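Local coordinates for protein 3-carboxy-cis,cis-muconate cycloisomerase (Acinetobacter calcoaceticus, PDB 1Q5N) that is a cycloisomerase of the fumarase/aspartase (lyase) superfamily, a mostly helical enzyme assembled from four copies of one chain, at residues Ile20-Glu34 / Ile113-Ala125. Residues are numbered along the deposited sequence; the frame is centred on the assembly and turned at random.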
loop_
_atom_site.group_PDB
_atom_site.type_symbol
_atom_site.label_atom_id
_atom_site.label_comp_id
_atom_site.label_asym_id
_atom_site.label_seq_id
_atom_site.Cartn_x
_atom_site.Cartn_y
_atom_site.Cartn_z
ATOM N N ILE A 20 -2.972 -10.103 -24.347
ATOM C CA ILE A 20 -3.532 -11.223 -23.617
ATOM C C ILE A 20 -4.627 -10.778 -22.634
ATOM O O ILE A 20 -5.585 -11.526 -22.400
ATOM C CB ILE A 20 -2.419 -12.020 -22.868
ATOM C CG1 ILE A 20 -1.628 -12.847 -23.889
ATOM C CG2 ILE A 20 -3.007 -12.969 -21.814
ATOM C CD1 ILE A 20 -0.345 -13.413 -23.316
ATOM N N PHE A 21 -4.502 -9.558 -22.097
ATOM C CA PHE A 21 -5.467 -9.000 -21.134
ATOM C C PHE A 21 -6.463 -8.018 -21.701
ATOM O O PHE A 21 -7.193 -7.358 -20.956
ATOM C CB PHE A 21 -4.723 -8.375 -19.936
ATOM C CG PHE A 21 -4.084 -9.415 -19.017
ATOM C CD1 PHE A 21 -4.865 -10.158 -18.124
ATOM C CD2 PHE A 21 -2.712 -9.701 -19.095
ATOM C CE1 PHE A 21 -4.288 -11.196 -17.313
ATOM C CE2 PHE A 21 -2.121 -10.736 -18.292
ATOM C CZ PHE A 21 -2.908 -11.476 -17.410
ATOM N N SER A 22 -6.536 -7.923 -23.019
ATOM C CA SER A 22 -7.508 -7.025 -23.652
ATOM C C SER A 22 -8.943 -7.644 -23.563
ATOM O O SER A 22 -9.101 -8.852 -23.333
ATOM C CB SER A 22 -7.115 -6.827 -25.111
ATOM O OG SER A 22 -7.340 -8.030 -25.854
ATOM N N ASP A 23 -9.976 -6.823 -23.733
ATOM C CA ASP A 23 -11.338 -7.324 -23.666
ATOM C C ASP A 23 -11.577 -8.484 -24.636
ATOM O O ASP A 23 -12.196 -9.512 -24.302
ATOM C CB ASP A 23 -12.334 -6.204 -23.970
ATOM C CG ASP A 23 -12.395 -5.156 -22.862
ATOM O OD1 ASP A 23 -12.021 -5.451 -21.710
ATOM O OD2 ASP A 23 -12.823 -4.022 -23.139
ATOM N N ARG A 24 -11.035 -8.313 -25.833
ATOM C CA ARG A 24 -11.179 -9.274 -26.889
ATOM C C ARG A 24 -10.493 -10.599 -26.526
ATOM O O ARG A 24 -11.093 -11.666 -26.680
ATOM C CB ARG A 24 -10.628 -8.647 -28.161
ATOM C CG ARG A 24 -10.991 -9.382 -29.409
ATOM C CD ARG A 24 -11.297 -8.426 -30.587
ATOM N NE ARG A 24 -11.631 -9.230 -31.762
ATOM C CZ ARG A 24 -10.831 -10.199 -32.230
ATOM N NH1 ARG A 24 -9.659 -10.458 -31.621
ATOM N NH2 ARG A 24 -11.214 -10.934 -33.282
ATOM N N ALA A 25 -9.256 -10.561 -26.022
ATOM C CA ALA A 25 -8.651 -11.827 -25.653
ATOM C C ALA A 25 -9.379 -12.474 -24.466
ATOM O O ALA A 25 -9.516 -13.713 -24.419
ATOM C CB ALA A 25 -7.142 -11.668 -25.324
ATOM N N LEU A 26 -9.840 -11.657 -23.519
ATOM C CA LEU A 26 -10.511 -12.205 -22.345
ATOM C C LEU A 26 -11.732 -13.028 -22.785
ATOM O O LEU A 26 -11.898 -14.184 -22.377
ATOM C CB LEU A 26 -10.937 -11.099 -21.352
ATOM C CG LEU A 26 -11.768 -11.652 -20.164
ATOM C CD1 LEU A 26 -10.919 -12.591 -19.294
ATOM C CD2 LEU A 26 -12.337 -10.510 -19.360
ATOM N N VAL A 27 -12.568 -12.432 -23.640
ATOM C CA VAL A 27 -13.755 -13.131 -24.159
ATOM C C VAL A 27 -13.336 -14.376 -24.974
ATOM O O VAL A 27 -14.022 -15.395 -24.954
ATOM C CB VAL A 27 -14.640 -12.201 -25.015
ATOM C CG1 VAL A 27 -15.801 -13.027 -25.610
ATOM C CG2 VAL A 27 -15.193 -11.033 -24.141
ATOM N N SER A 28 -12.193 -14.308 -25.651
ATOM C CA SER A 28 -11.685 -15.443 -26.400
ATOM C C SER A 28 -11.415 -16.601 -25.477
ATOM O O SER A 28 -11.779 -17.740 -25.760
ATOM C CB SER A 28 -10.363 -15.099 -27.065
ATOM O OG SER A 28 -10.541 -15.154 -28.446
ATOM N N TYR A 29 -10.756 -16.304 -24.360
ATOM C CA TYR A 29 -10.411 -17.340 -23.390
ATOM C C TYR A 29 -11.673 -17.888 -22.727
ATOM O O TYR A 29 -11.729 -19.072 -22.372
ATOM C CB TYR A 29 -9.449 -16.791 -22.319
ATOM C CG TYR A 29 -8.041 -16.547 -22.806
ATOM C CD1 TYR A 29 -7.192 -17.622 -23.086
ATOM C CD2 TYR A 29 -7.515 -15.248 -22.892
ATOM C CE1 TYR A 29 -5.858 -17.429 -23.423
ATOM C CE2 TYR A 29 -6.150 -15.037 -23.244
ATOM C CZ TYR A 29 -5.335 -16.145 -23.504
ATOM O OH TYR A 29 -4.006 -16.006 -23.857
ATOM N N MET A 30 -12.688 -17.045 -22.565
ATOM C CA MET A 30 -13.936 -17.530 -21.956
ATOM C C MET A 30 -14.603 -18.523 -22.913
ATOM O O MET A 30 -15.157 -19.566 -22.473
ATOM C CB MET A 30 -14.895 -16.370 -21.640
ATOM C CG MET A 30 -14.393 -15.521 -20.443
ATOM S SD MET A 30 -15.369 -14.009 -20.208
ATOM C CE MET A 30 -16.663 -14.724 -19.327
ATOM N N VAL A 31 -14.548 -18.197 -24.205
ATOM C CA VAL A 31 -15.102 -19.077 -25.220
ATOM C C VAL A 31 -14.336 -20.406 -25.119
ATOM O O VAL A 31 -14.937 -21.488 -25.051
ATOM C CB VAL A 31 -14.930 -18.480 -26.629
ATOM C CG1 VAL A 31 -15.179 -19.576 -27.716
ATOM C CG2 VAL A 31 -15.901 -17.288 -26.813
ATOM N N GLU A 32 -13.018 -20.321 -25.047
ATOM C CA GLU A 32 -12.219 -21.519 -24.960
ATOM C C GLU A 32 -12.619 -22.387 -23.758
ATOM O O GLU A 32 -12.681 -23.632 -23.854
ATOM C CB GLU A 32 -10.759 -21.120 -24.867
ATOM C CG GLU A 32 -9.756 -22.268 -24.917
ATOM C CD GLU A 32 -8.301 -21.738 -24.980
ATOM O OE1 GLU A 32 -8.082 -20.603 -25.503
ATOM O OE2 GLU A 32 -7.376 -22.457 -24.522
ATOM N N ALA A 33 -12.874 -21.733 -22.621
ATOM C CA ALA A 33 -13.300 -22.443 -21.414
ATOM C C ALA A 33 -14.675 -23.165 -21.605
ATOM O O ALA A 33 -14.887 -24.272 -21.081
ATOM C CB ALA A 33 -13.403 -21.472 -20.238
ATOM N N GLU A 34 -15.608 -22.500 -22.300
ATOM C CA GLU A 34 -16.934 -23.066 -22.551
ATOM C C GLU A 34 -16.837 -24.311 -23.464
ATOM O O GLU A 34 -17.460 -25.344 -23.192
ATOM C CB GLU A 34 -17.846 -22.005 -23.160
ATOM C CG GLU A 34 -18.253 -20.897 -22.195
ATOM C CD GLU A 34 -19.210 -21.359 -21.104
ATOM O OE1 GLU A 34 -19.542 -22.553 -21.022
ATOM O OE2 GLU A 34 -19.637 -20.516 -20.313
ATOM N N ILE A 113 -15.913 -19.920 -15.133
ATOM C CA ILE A 113 -15.456 -19.460 -16.425
ATOM C C ILE A 113 -14.471 -18.260 -16.285
ATOM O O ILE A 113 -13.486 -18.172 -16.995
ATOM C CB ILE A 113 -16.675 -19.035 -17.291
ATOM C CG1 ILE A 113 -17.643 -20.208 -17.455
ATOM C CG2 ILE A 113 -16.207 -18.500 -18.637
ATOM C CD1 ILE A 113 -17.025 -21.499 -17.966
ATOM N N LEU A 114 -14.762 -17.338 -15.374
ATOM C CA LEU A 114 -13.900 -16.174 -15.171
ATOM C C LEU A 114 -12.537 -16.580 -14.599
ATOM O O LEU A 114 -11.518 -16.148 -15.130
ATOM C CB LEU A 114 -14.612 -15.154 -14.267
ATOM C CG LEU A 114 -15.839 -14.557 -15.000
ATOM C CD1 LEU A 114 -16.671 -13.782 -14.049
ATOM C CD2 LEU A 114 -15.411 -13.666 -16.162
ATOM N N ASP A 115 -12.512 -17.420 -13.551
ATOM C CA ASP A 115 -11.231 -17.862 -12.985
ATOM C C ASP A 115 -10.429 -18.738 -13.975
ATOM O O ASP A 115 -9.177 -18.669 -14.023
ATOM C CB ASP A 115 -11.412 -18.681 -11.703
ATOM C CG ASP A 115 -11.740 -17.838 -10.500
ATOM O OD1 ASP A 115 -11.747 -16.585 -10.599
ATOM O OD2 ASP A 115 -11.995 -18.452 -9.447
ATOM N N THR A 116 -11.133 -19.561 -14.765
ATOM C CA THR A 116 -10.429 -20.395 -15.719
ATOM C C THR A 116 -9.826 -19.501 -16.822
ATOM O O THR A 116 -8.680 -19.680 -17.208
ATOM C CB THR A 116 -11.357 -21.532 -16.332
ATOM O OG1 THR A 116 -11.698 -22.488 -15.311
ATOM C CG2 THR A 116 -10.627 -22.237 -17.481
ATOM N N ALA A 117 -10.587 -18.525 -17.307
ATOM C CA ALA A 117 -10.027 -17.651 -18.350
ATOM C C ALA A 117 -8.834 -16.864 -17.730
ATOM O O ALA A 117 -7.811 -16.624 -18.396
ATOM C CB ALA A 117 -11.088 -16.687 -18.896
ATOM N N CYS A 118 -8.962 -16.467 -16.463
ATOM C CA CYS A 118 -7.862 -15.769 -15.814
ATOM C C CYS A 118 -6.593 -16.655 -15.796
ATOM O O CYS A 118 -5.507 -16.183 -16.152
ATOM C CB CYS A 118 -8.237 -15.376 -14.380
ATOM S SG CYS A 118 -6.899 -14.528 -13.479
ATOM N N ILE A 119 -6.720 -17.918 -15.370
ATOM C CA ILE A 119 -5.569 -18.821 -15.367
ATOM C C ILE A 119 -5.013 -19.089 -16.796
ATOM O O ILE A 119 -3.785 -19.250 -16.984
ATOM C CB ILE A 119 -5.919 -20.141 -14.693
ATOM C CG1 ILE A 119 -6.147 -19.880 -13.189
ATOM C CG2 ILE A 119 -4.815 -21.162 -14.933
ATOM C CD1 ILE A 119 -4.964 -19.222 -12.488
ATOM N N LEU A 120 -5.899 -19.117 -17.794
ATOM C CA LEU A 120 -5.415 -19.314 -19.158
ATOM C C LEU A 120 -4.598 -18.083 -19.550
ATOM O O LEU A 120 -3.536 -18.220 -20.169
ATOM C CB LEU A 120 -6.566 -19.530 -20.156
ATOM C CG LEU A 120 -7.322 -20.875 -19.992
ATOM C CD1 LEU A 120 -8.464 -20.961 -20.983
ATOM C CD2 LEU A 120 -6.357 -22.035 -20.186
ATOM N N GLN A 121 -5.081 -16.887 -19.190
ATOM C CA GLN A 121 -4.342 -15.679 -19.482
ATOM C C GLN A 121 -2.980 -15.710 -18.750
ATOM O O GLN A 121 -1.952 -15.412 -19.346
ATOM C CB GLN A 121 -5.133 -14.442 -19.047
ATOM C CG GLN A 121 -6.313 -14.072 -19.945
ATOM C CD GLN A 121 -7.116 -12.914 -19.352
ATOM O OE1 GLN A 121 -7.517 -12.982 -18.194
ATOM N NE2 GLN A 121 -7.349 -11.847 -20.135
ATOM N N CYS A 122 -2.982 -16.068 -17.471
ATOM C CA CYS A 122 -1.762 -16.126 -16.694
ATOM C C CYS A 122 -0.779 -17.125 -17.305
ATOM O O CYS A 122 0.446 -16.915 -17.263
ATOM C CB CYS A 122 -2.064 -16.544 -15.240
ATOM S SG CYS A 122 -2.912 -15.268 -14.238
ATOM N N ARG A 123 -1.300 -18.236 -17.838
ATOM C CA ARG A 123 -0.395 -19.198 -18.416
ATOM C C ARG A 123 0.341 -18.578 -19.589
ATOM O O ARG A 123 1.558 -18.711 -19.710
ATOM C CB ARG A 123 -1.125 -20.463 -18.880
ATOM C CG ARG A 123 -0.139 -21.507 -19.439
ATOM C CD ARG A 123 -0.817 -22.855 -19.724
ATOM N NE ARG A 123 -1.960 -22.763 -20.642
ATOM C CZ ARG A 123 -2.815 -23.770 -20.876
ATOM N NH1 ARG A 123 -2.663 -24.956 -20.258
ATOM N NH2 ARG A 123 -3.817 -23.592 -21.733
ATOM N N ASP A 124 -0.390 -17.890 -20.445
ATOM C CA ASP A 124 0.231 -17.315 -21.611
ATOM C C ASP A 124 1.159 -16.122 -21.296
ATOM O O ASP A 124 2.222 -15.983 -21.906
ATOM C CB ASP A 124 -0.839 -16.900 -22.634
ATOM C CG ASP A 124 -1.471 -18.112 -23.370
ATOM O OD1 ASP A 124 -0.910 -19.222 -23.289
ATOM O OD2 ASP A 124 -2.534 -17.958 -24.016
ATOM N N ALA A 125 0.762 -15.254 -20.361
ATOM C CA ALA A 125 1.602 -14.107 -20.031
ATOM C C ALA A 125 2.833 -14.571 -19.235
ATOM O O ALA A 125 3.880 -13.955 -19.335
ATOM C CB ALA A 125 0.780 -13.034 -19.259
HETATM O O HOH W 1 -8.238 -9.293 -18.583
#
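Tyr29 reaches across to Asp124 and donates a hydrogen bond, Tyr29 OH to Asp124 OD2 2.4 Å. This modelled separation is unusually short, and its exact value is doubtful. The carboxylate oxygen lies at the ring edge, in plane, while the ring and carboxylate planes are 48° apart. The second polar link is made by Gln121. Its NE2 donates to Ile20 O at 2.9 Å, tilted somewhat from the carbonyl plane, and also to a water that donates to Phe21 O. The Gln121 amide thus holds the turn between helix 15-20 and helix 23-43. Ser22 N-caps the second of these helices, its OG accepting from Ala25 N.

The Tyr29 ring is a knob set among Ala117, Leu120, Gln121 and Asp124. Tyr29 CG lies anti to the carbonyl carbon and beside the backbone N (chi1 -72°), which directs the ring over helix 113-125. One ring face lies over the backbone of Leu120 and Gln121. Leu120 CB touches Tyr29 CD1 at 3.6 Å. Gln121 CG touches Tyr29 CD2 at 3.4 Å. Ile20 CD1 packs on Asp124 CB at 3.6 Å. Phe21 meets the Gln121 side chain obliquely and touches Ala125; its ring also meets that of Phe335 in helix 323-351.

Farther along, Ala117 CB fits between Tyr29 CB and Met30 CG. The Met30 chain bends at chi3, and Met30 CE reaches Leu114 CD2 at 3.6 Å. Ala33 CB rests on Thr116 CG2 at 4.0 Å. Glu34 lays OE2 against Ile113 CG1, and that oxygen also has a hydrogen bond with His105.

The axes of segments 23-34 and 113-125 come within 8.5 Å, their N-to-C directions 114° apart. The CA atoms of Tyr29 and Ala117 are the nearest pair between the two helices. The contact lays an N-terminal helix across helix 110-146, one of the long helices that build the elongated central bundle characteristic of the fumarase/aspartase superfamily.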